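Local structure of Tle cognate immunity protein 4 C-terminal domain-containing protein (Pseudomonas aeruginosa PAO1, 4R1D) at residues 15-20 with 292-297; 224-229 with 241-246. The protein probably acts as the immunity partner (Tli4) of the type VI secretion lipase effector Tle4, binding it in a complex that protects the producing cell from its own toxin. All coordinates share one frame; numbering follows the deposited sequence.

Interaction 1 of 2, residues 15-20 with 292-297; sequences LIDLPP and VDSIRV
R296 reaches D17 by a bent route: its CG sits between the backbone N and the carbonyl carbon (chi1 74°), and a bend at chi2 (-79°) carries CD over L15, where R296 CD lies 3.8 Å from L15 CB. The guanidinium ends with L15 CB over one face, offset toward the rim, and L15 CD1 is 3.6 Å from R296 NE. At its edge NH1 serves two acceptors close to the guanidinium plane. R296 NH1 donates to S294 O at 2.8 Å and, in a salt bridge, to D17 OD1 at 3.0 Å. The carboxylate stands almost perpendicular to the guanidinium, and NH1 comes to OD1 from above the carboxylate plane. A water completes the link, donating to D17 OD2 and accepting a weak bond from R296 NH2.

In the backbone, L15 and R296 form an antiparallel hydrogen-bonded pair, with L15 N to R296 O at 2.7 Å and R296 N returning to L15 O. The type I turn V292–I295 places S294 OG to accept a nearly straight hydrogen bond from D17 N (2.7 Å); OG is also hydrogen-bonded to I291 O. I16 CD1 packs on I295 CG1 at 3.8 Å beside F180. D17 has further partners: T8 bonds OD1, and K3 forms a salt bridge with OD2.

Strand 296-297 is thus added as an outer strand to the sheet of 7-11 and 14-18. With R296 and K3 both close to the buried D17 carboxylate, its negative charge is probably stabilised, while S294 O and D17 OD1 together limit rotation of the guanidinium.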
ATOM      1  N   LEU B  15      -4.881 -18.972 -24.593  1.00 15.86           N
ATOM      2  CA  LEU B  15      -6.211 -19.550 -24.387  1.00 15.93           C
ATOM      3  C   LEU B  15      -6.210 -20.353 -23.088  1.00 17.12           C
ATOM      4  O   LEU B  15      -5.178 -20.887 -22.684  1.00 17.75           O
ATOM      5  CB  LEU B  15      -6.560 -20.513 -25.533  1.00 18.57           C
ATOM      6  CG  LEU B  15      -6.536 -19.986 -26.966  1.00 20.32           C
ATOM      7  CD1 LEU B  15      -6.773 -21.145 -27.937  1.00 19.17           C
ATOM      8  CD2 LEU B  15      -7.580 -18.907 -27.156  1.00 15.49           C
ATOM      9  N   ILE B  16      -7.376 -20.455 -22.456  1.00 13.23           N
ATOM     10  CA  ILE B  16      -7.548 -21.278 -21.273  1.00 15.81           C
ATOM     11  C   ILE B  16      -9.013 -21.684 -21.194  1.00 19.18           C
ATOM     12  O   ILE B  16      -9.884 -20.928 -21.617  1.00 17.91           O
ATOM     13  CB  ILE B  16      -7.149 -20.513 -19.985  1.00 15.73           C
ATOM     14  CG1 ILE B  16      -7.028 -21.479 -18.806  1.00 16.78           C
ATOM     15  CG2 ILE B  16      -8.150 -19.389 -19.683  1.00 18.60           C
ATOM     16  CD1 ILE B  16      -6.489 -20.820 -17.523  1.00 14.27           C
ATOM     17  N   ASP B  17      -9.286 -22.875 -20.664  1.00 19.60           N
ATOM     18  CA  ASP B  17     -10.662 -23.338 -20.508  1.00 21.39           C
ATOM     19  C   ASP B  17     -11.144 -23.208 -19.067  1.00 19.46           C
ATOM     20  O   ASP B  17     -10.412 -23.536 -18.141  1.00 20.52           O
ATOM     21  CB  ASP B  17     -10.789 -24.802 -20.953  1.00 20.97           C
ATOM     22  CG  ASP B  17     -10.304 -25.031 -22.386  1.00 21.75           C
ATOM     23  OD1 ASP B  17     -10.190 -24.065 -23.165  1.00 18.76           O
ATOM     24  OD2 ASP B  17     -10.034 -26.196 -22.734  1.00 22.72           O
ATOM     25  N   LEU B  18     -12.367 -22.711 -18.884  1.00 17.26           N
ATOM     26  CA  LEU B  18     -12.963 -22.568 -17.568  1.00 22.18           C
ATOM     27  C   LEU B  18     -14.379 -23.124 -17.588  1.00 21.14           C
ATOM     28  O   LEU B  18     -15.010 -23.156 -18.643  1.00 24.08           O
ATOM     29  CB  LEU B  18     -12.992 -21.093 -17.160  1.00 20.19           C
ATOM     30  CG  LEU B  18     -11.611 -20.449 -17.065  1.00 17.22           C
ATOM     31  CD1 LEU B  18     -11.708 -18.926 -16.928  1.00 15.38           C
ATOM     32  CD2 LEU B  18     -10.848 -21.067 -15.902  1.00 20.18           C
ATOM     33  N   PRO B  19     -14.875 -23.563 -16.423  1.00 22.32           N
ATOM     34  CA  PRO B  19     -16.246 -24.074 -16.278  1.00 22.74           C
ATOM     35  C   PRO B  19     -17.250 -23.009 -16.697  1.00 27.48           C
ATOM     36  O   PRO B  19     -16.955 -21.816 -16.608  1.00 22.17           O
ATOM     37  CB  PRO B  19     -16.382 -24.342 -14.774  1.00 28.50           C
ATOM     38  CG  PRO B  19     -14.997 -24.314 -14.219  1.00 29.16           C
ATOM     39  CD  PRO B  19     -14.145 -23.518 -15.146  1.00 19.95           C
ATOM     40  N   PRO B  20     -18.447 -23.426 -17.134  1.00 23.91           N
ATOM     41  CA  PRO B  20     -19.385 -22.444 -17.681  1.00 25.33           C
ATOM     42  C   PRO B  20     -19.899 -21.438 -16.647  1.00 21.45           C
ATOM     43  O   PRO B  20     -20.268 -20.327 -17.026  1.00 25.55           O
ATOM     44  CB  PRO B  20     -20.529 -23.320 -18.216  1.00 28.21           C
ATOM     45  CG  PRO B  20     -20.480 -24.547 -17.361  1.00 26.26           C
ATOM     46  CD  PRO B  20     -19.015 -24.784 -17.088  1.00 29.63           C
ATOM     47  N   VAL B 292      -5.164 -25.832 -15.573  1.00 18.17           N
ATOM     48  CA  VAL B 292      -3.783 -25.549 -15.965  1.00 14.81           C
ATOM     49  C   VAL B 292      -3.424 -26.282 -17.258  1.00 15.42           C
ATOM     50  O   VAL B 292      -2.794 -25.725 -18.140  1.00 16.13           O
ATOM     51  CB  VAL B 292      -2.802 -25.908 -14.823  1.00 18.78           C
ATOM     52  CG1 VAL B 292      -1.361 -25.957 -15.321  1.00 14.53           C
ATOM     53  CG2 VAL B 292      -2.961 -24.899 -13.664  1.00 15.34           C
ATOM     54  N   ASP B 293      -3.864 -27.523 -17.382  1.00 19.34           N
ATOM     55  CA  ASP B 293      -3.545 -28.297 -18.574  1.00 18.25           C
ATOM     56  C   ASP B 293      -4.221 -27.748 -19.836  1.00 19.97           C
ATOM     57  O   ASP B 293      -3.894 -28.166 -20.940  1.00 21.57           O
ATOM     58  CB  ASP B 293      -3.890 -29.771 -18.370  1.00 19.31           C
ATOM     59  CG  ASP B 293      -2.902 -30.484 -17.469  1.00 20.07           C
ATOM     60  OD1 ASP B 293      -1.723 -30.065 -17.398  1.00 20.18           O
ATOM     61  OD2 ASP B 293      -3.307 -31.475 -16.828  1.00 24.71           O
ATOM     62  N   SER B 294      -5.149 -26.803 -19.672  1.00 19.10           N
ATOM     63  CA  SER B 294      -5.821 -26.184 -20.812  1.00 21.11           C
ATOM     64  C   SER B 294      -5.120 -24.914 -21.306  1.00 20.43           C
ATOM     65  O   SER B 294      -5.539 -24.318 -22.295  1.00 19.75           O
ATOM     66  CB  SER B 294      -7.288 -25.878 -20.479  1.00 18.81           C
ATOM     67  OG  SER B 294      -7.422 -24.659 -19.763  1.00 19.83           O
ATOM     68  N   ILE B 295      -4.069 -24.486 -20.609  1.00 16.71           N
ATOM     69  CA  ILE B 295      -3.356 -23.266 -20.987  1.00 16.19           C
ATOM     70  C   ILE B 295      -2.480 -23.484 -22.215  1.00 20.80           C
ATOM     71  O   ILE B 295      -1.621 -24.372 -22.229  1.00 18.41           O
ATOM     72  CB  ILE B 295      -2.452 -22.770 -19.837  1.00 15.42           C
ATOM     73  CG1 ILE B 295      -3.298 -22.500 -18.584  1.00 16.01           C
ATOM     74  CG2 ILE B 295      -1.622 -21.563 -20.285  1.00 18.31           C
ATOM     75  CD1 ILE B 295      -2.469 -22.161 -17.333  1.00 18.24           C
ATOM     76  N   ARG B 296      -2.700 -22.679 -23.246  1.00 20.02           N
ATOM     77  CA  ARG B 296      -1.862 -22.733 -24.439  1.00 21.20           C
ATOM     78  C   ARG B 296      -1.849 -21.408 -25.193  1.00 18.10           C
ATOM     79  O   ARG B 296      -2.796 -20.629 -25.119  1.00 19.55           O
ATOM     80  CB  ARG B 296      -2.285 -23.891 -25.366  1.00 23.19           C
ATOM     81  CG  ARG B 296      -3.577 -23.678 -26.162  1.00 21.07           C
ATOM     82  CD  ARG B 296      -4.803 -23.929 -25.318  1.00 19.92           C
ATOM     83  NE  ARG B 296      -5.999 -24.144 -26.145  1.00 17.53           N
ATOM     84  CZ  ARG B 296      -7.222 -24.340 -25.661  1.00 22.66           C
ATOM     85  NH1 ARG B 296      -7.437 -24.334 -24.351  1.00 22.57           N
ATOM     86  NH2 ARG B 296      -8.244 -24.540 -26.490  1.00 20.07           N
ATOM     87  N   VAL B 297      -0.759 -21.154 -25.909  1.00 18.42           N
ATOM     88  CA  VAL B 297      -0.667 -20.009 -26.785  1.00 17.68           C
ATOM     89  C   VAL B 297      -1.753 -20.145 -27.835  1.00 22.84           C
ATOM     90  O   VAL B 297      -1.990 -21.237 -28.349  1.00 22.85           O
ATOM     91  CB  VAL B 297       0.694 -19.969 -27.503  1.00 22.97           C
ATOM     92  CG1 VAL B 297       0.737 -18.820 -28.491  1.00 23.32           C
ATOM     93  CG2 VAL B 297       1.818 -19.846 -26.495  1.00 24.36           C
TER
HETATM   94  O   HOH W   1     -10.010 -26.650 -25.283  1.00 26.32           O

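Interaction 2 of 2, residues 224-229 with 241-246; sequences GEEYLV and FMWEVQ
The F241 ring carries L228 CG over one face, offset toward the rim and 3.9 Å from the ring centroid, a CH-pi contact; at its edge, near the ring plane, lies V229 O, 3.6 Å from F241 CE1. With W243 CG anti to the backbone N (chi1 -178°), the indole lies beside G224, whose CA rests above one face, also toward the rim; E226 CB comes to the edge at 4.0 Å from W243 CD1. W288 meets the F241 ring edge-to-face, and H217 does the same with W243.

L228, F241, E226 and W243 share this face of the hairpin, as two non-hydrogen-bonded pairs. On the other face M242 bends at chi3 (-84°), bringing CE to 3.3 Å from Y227 O and 4.0 Å from Y227 CB. W96 of the partner chain packs on M242, so the hairpin lies at the interface. Four backbone bonds tie the strands: E225 N to E244 O and E244 N to E225 O, then Y227 N to M242 O at 2.9 Å and M242 N to Y227 O. E226 CA also approaches M242 O at 3.1 Å.

The polar ends turn to other parts of the fold: E226 to R213, H217 and W288, Y227 OH to D196, W243 NE1 to H217 O, and E244 to R194 and N256. Salt bridges from R213 and R194 probably keep the buried E226 and E244 charged.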
ATOM      1  N   GLY B 224       6.327 -25.287 -17.472  1.00 16.68           N
ATOM      2  CA  GLY B 224       5.883 -24.845 -16.157  1.00 20.79           C
ATOM      3  C   GLY B 224       6.400 -25.693 -15.007  1.00 19.59           C
ATOM      4  O   GLY B 224       6.704 -26.871 -15.179  1.00 17.54           O
ATOM      5  N   GLU B 225       6.514 -25.083 -13.829  1.00 18.84           N
ATOM      6  CA  GLU B 225       6.816 -25.817 -12.609  1.00 17.07           C
ATOM      7  C   GLU B 225       5.781 -25.422 -11.569  1.00 21.03           C
ATOM      8  O   GLU B 225       5.231 -24.330 -11.637  1.00 17.07           O
ATOM      9  CB  GLU B 225       8.237 -25.518 -12.132  1.00 19.78           C
ATOM     10  CG  GLU B 225       9.286 -25.934 -13.168  1.00 23.79           C
ATOM     11  CD  GLU B 225      10.709 -25.967 -12.623  1.00 37.40           C
ATOM     12  OE1 GLU B 225      11.017 -25.199 -11.687  1.00 31.03           O
ATOM     13  OE2 GLU B 225      11.518 -26.769 -13.143  1.00 28.13           O
ATOM     14  N   GLU B 226       5.498 -26.308 -10.626  1.00 16.54           N
ATOM     15  CA  GLU B 226       4.426 -26.042  -9.674  1.00 19.49           C
ATOM     16  C   GLU B 226       4.799 -26.423  -8.254  1.00 18.73           C
ATOM     17  O   GLU B 226       5.671 -27.251  -8.024  1.00 17.51           O
ATOM     18  CB  GLU B 226       3.152 -26.785 -10.085  1.00 17.33           C
ATOM     19  CG  GLU B 226       3.231 -28.272  -9.853  1.00 19.97           C
ATOM     20  CD  GLU B 226       2.025 -29.018 -10.395  1.00 18.48           C
ATOM     21  OE1 GLU B 226       1.022 -28.367 -10.771  1.00 17.83           O
ATOM     22  OE2 GLU B 226       2.095 -30.261 -10.450  1.00 20.96           O
ATOM     23  N   TYR B 227       4.091 -25.822  -7.308  1.00 15.76           N
ATOM     24  CA  TYR B 227       4.296 -26.076  -5.905  1.00 16.07           C
ATOM     25  C   TYR B 227       2.904 -25.972  -5.317  1.00 15.24           C
ATOM     26  O   TYR B 227       2.252 -24.940  -5.446  1.00 16.62           O
ATOM     27  CB  TYR B 227       5.218 -24.991  -5.322  1.00 14.62           C
ATOM     28  CG  TYR B 227       6.061 -25.440  -4.150  1.00 18.04           C
ATOM     29  CD1 TYR B 227       5.536 -26.257  -3.162  1.00 18.65           C
ATOM     30  CD2 TYR B 227       7.387 -25.050  -4.042  1.00 19.64           C
ATOM     31  CE1 TYR B 227       6.311 -26.669  -2.084  1.00 21.17           C
ATOM     32  CE2 TYR B 227       8.172 -25.456  -2.968  1.00 18.43           C
ATOM     33  CZ  TYR B 227       7.624 -26.266  -1.993  1.00 24.94           C
ATOM     34  OH  TYR B 227       8.389 -26.682  -0.925  1.00 24.29           O
ATOM     35  N   LEU B 228       2.430 -27.045  -4.694  1.00 16.78           N
ATOM     36  CA  LEU B 228       1.042 -27.108  -4.248  1.00 18.70           C
ATOM     37  C   LEU B 228       0.990 -27.437  -2.765  1.00 18.67           C
ATOM     38  O   LEU B 228       1.494 -28.481  -2.346  1.00 19.47           O
ATOM     39  CB  LEU B 228       0.291 -28.210  -5.019  1.00 19.49           C
ATOM     40  CG  LEU B 228      -0.396 -27.905  -6.354  1.00 26.62           C
ATOM     41  CD1 LEU B 228       0.479 -27.161  -7.334  1.00 21.65           C
ATOM     42  CD2 LEU B 228      -0.903 -29.204  -6.982  1.00 27.79           C
ATOM     43  N   VAL B 229       0.388 -26.563  -1.965  1.00 17.49           N
ATOM     44  CA  VAL B 229       0.310 -26.826  -0.536  1.00 18.33           C
ATOM     45  C   VAL B 229      -1.128 -26.730  -0.036  1.00 18.20           C
ATOM     46  O   VAL B 229      -1.977 -26.111  -0.668  1.00 20.23           O
ATOM     47  CB  VAL B 229       1.233 -25.883   0.276  1.00 21.55           C
ATOM     48  CG1 VAL B 229       2.658 -25.911  -0.292  1.00 18.24           C
ATOM     49  CG2 VAL B 229       0.689 -24.470   0.284  1.00 17.70           C
ATOM     50  N   PHE B 241      -2.019 -23.225  -4.528  1.00 13.77           N
ATOM     51  CA  PHE B 241      -1.459 -23.929  -5.674  1.00 16.05           C
ATOM     52  C   PHE B 241      -0.810 -22.889  -6.568  1.00 14.80           C
ATOM     53  O   PHE B 241      -1.437 -21.877  -6.903  1.00 16.92           O
ATOM     54  CB  PHE B 241      -2.555 -24.651  -6.470  1.00 14.42           C
ATOM     55  CG  PHE B 241      -3.228 -25.768  -5.723  1.00 19.65           C
ATOM     56  CD1 PHE B 241      -2.825 -26.120  -4.440  1.00 18.99           C
ATOM     57  CD2 PHE B 241      -4.283 -26.459  -6.305  1.00 20.59           C
ATOM     58  CE1 PHE B 241      -3.454 -27.147  -3.755  1.00 20.39           C
ATOM     59  CE2 PHE B 241      -4.920 -27.483  -5.623  1.00 19.69           C
ATOM     60  CZ  PHE B 241      -4.505 -27.831  -4.351  1.00 21.54           C
ATOM     61  N   MET B 242       0.450 -23.126  -6.929  1.00 12.04           N
ATOM     62  CA  MET B 242       1.269 -22.138  -7.640  1.00 13.50           C
ATOM     63  C   MET B 242       1.929 -22.773  -8.868  1.00 12.53           C
ATOM     64  O   MET B 242       2.489 -23.851  -8.761  1.00 17.31           O
ATOM     65  CB  MET B 242       2.354 -21.619  -6.688  1.00 15.67           C
ATOM     66  CG  MET B 242       1.776 -20.999  -5.423  1.00 16.14           C
ATOM     67  SD  MET B 242       2.975 -20.811  -4.085  1.00 16.63           S
ATOM     68  CE  MET B 242       2.920 -22.442  -3.344  1.00 16.21           C
ATOM     69  N   TRP B 243       1.859 -22.105 -10.020  1.00 14.15           N
ATOM     70  CA  TRP B 243       2.406 -22.635 -11.271  1.00 13.67           C
ATOM     71  C   TRP B 243       3.023 -21.472 -12.033  1.00 13.18           C
ATOM     72  O   TRP B 243       2.430 -20.405 -12.108  1.00 14.77           O
ATOM     73  CB  TRP B 243       1.268 -23.248 -12.091  1.00 13.89           C
ATOM     74  CG  TRP B 243       1.649 -23.899 -13.412  1.00 17.58           C
ATOM     75  CD1 TRP B 243       1.985 -25.212 -13.608  1.00 18.18           C
ATOM     76  CD2 TRP B 243       1.658 -23.286 -14.715  1.00 16.80           C
ATOM     77  NE1 TRP B 243       2.219 -25.445 -14.946  1.00 19.58           N
ATOM     78  CE2 TRP B 243       2.034 -24.281 -15.645  1.00 17.16           C
ATOM     79  CE3 TRP B 243       1.399 -21.989 -15.184  1.00 15.23           C
ATOM     80  CZ2 TRP B 243       2.151 -24.027 -17.017  1.00 16.89           C
ATOM     81  CZ3 TRP B 243       1.523 -21.730 -16.554  1.00 15.04           C
ATOM     82  CH2 TRP B 243       1.892 -22.751 -17.456  1.00 16.68           C
ATOM     83  N   GLU B 244       4.214 -21.678 -12.589  1.00 15.14           N
ATOM     84  CA  GLU B 244       4.883 -20.607 -13.283  1.00 17.36           C
ATOM     85  C   GLU B 244       5.782 -21.102 -14.401  1.00 17.21           C
ATOM     86  O   GLU B 244       6.406 -22.166 -14.304  1.00 18.11           O
ATOM     87  CB  GLU B 244       5.713 -19.779 -12.290  1.00 16.06           C
ATOM     88  CG  GLU B 244       6.332 -18.529 -12.905  1.00 16.77           C
ATOM     89  CD  GLU B 244       6.898 -17.591 -11.852  1.00 21.27           C
ATOM     90  OE1 GLU B 244       6.398 -17.611 -10.709  1.00 17.46           O
ATOM     91  OE2 GLU B 244       7.842 -16.833 -12.171  1.00 22.60           O
ATOM     92  N   VAL B 245       5.787 -20.321 -15.472  1.00 17.21           N
ATOM     93  CA  VAL B 245       6.774 -20.413 -16.528  1.00 18.82           C
ATOM     94  C   VAL B 245       7.597 -19.139 -16.411  1.00 17.30           C
ATOM     95  O   VAL B 245       7.060 -18.035 -16.515  1.00 17.07           O
ATOM     96  CB  VAL B 245       6.100 -20.446 -17.907  1.00 20.06           C
ATOM     97  CG1 VAL B 245       7.145 -20.254 -19.018  1.00 23.08           C
ATOM     98  CG2 VAL B 245       5.310 -21.743 -18.079  1.00 18.62           C
ATOM     99  N   GLN B 246       8.896 -19.282 -16.180  1.00 20.04           N
ATOM    100  CA  GLN B 246       9.746 -18.116 -15.904  1.00 25.95           C
ATOM    101  C   GLN B 246       9.656 -17.017 -16.967  1.00 22.38           C
ATOM    102  O   GLN B 246       9.580 -15.824 -16.637  1.00 21.65           O
ATOM    103  CB  GLN B 246      11.206 -18.532 -15.666  1.00 27.21           C
ATOM    104  CG  GLN B 246      12.111 -17.378 -15.223  1.00 22.61           C
ATOM    105  CD  GLN B 246      13.380 -17.859 -14.537  1.00 27.14           C
ATOM    106  OE1 GLN B 246      13.656 -19.060 -14.489  1.00 30.49           O
ATOM    107  NE2 GLN B 246      14.159 -16.922 -14.000  1.00 23.76           N
TER

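From the N terminus, segment 15-20 comes early and meets 292-297 only after 271 intervening residues, so interaction 1 closes nearly the whole modelled chain and joins the N-terminal and C-terminal domains of the immunity protein. Interaction 2 is nested inside that loop: a local beta hairpin of strands 225-233 and 236-245, with only 11 residues between its segments. Their centres are about 16 Å apart, yet the two contacts touch, V292 CG1 packing on W243 NE1 at 3.6 Å and I295 CD1 on W243 CZ3 at 4.1 Å. The end of helix 281-292 and the turn after it thereby connect the hairpin to the small sheet of 7-11, 14-18 and 296-297.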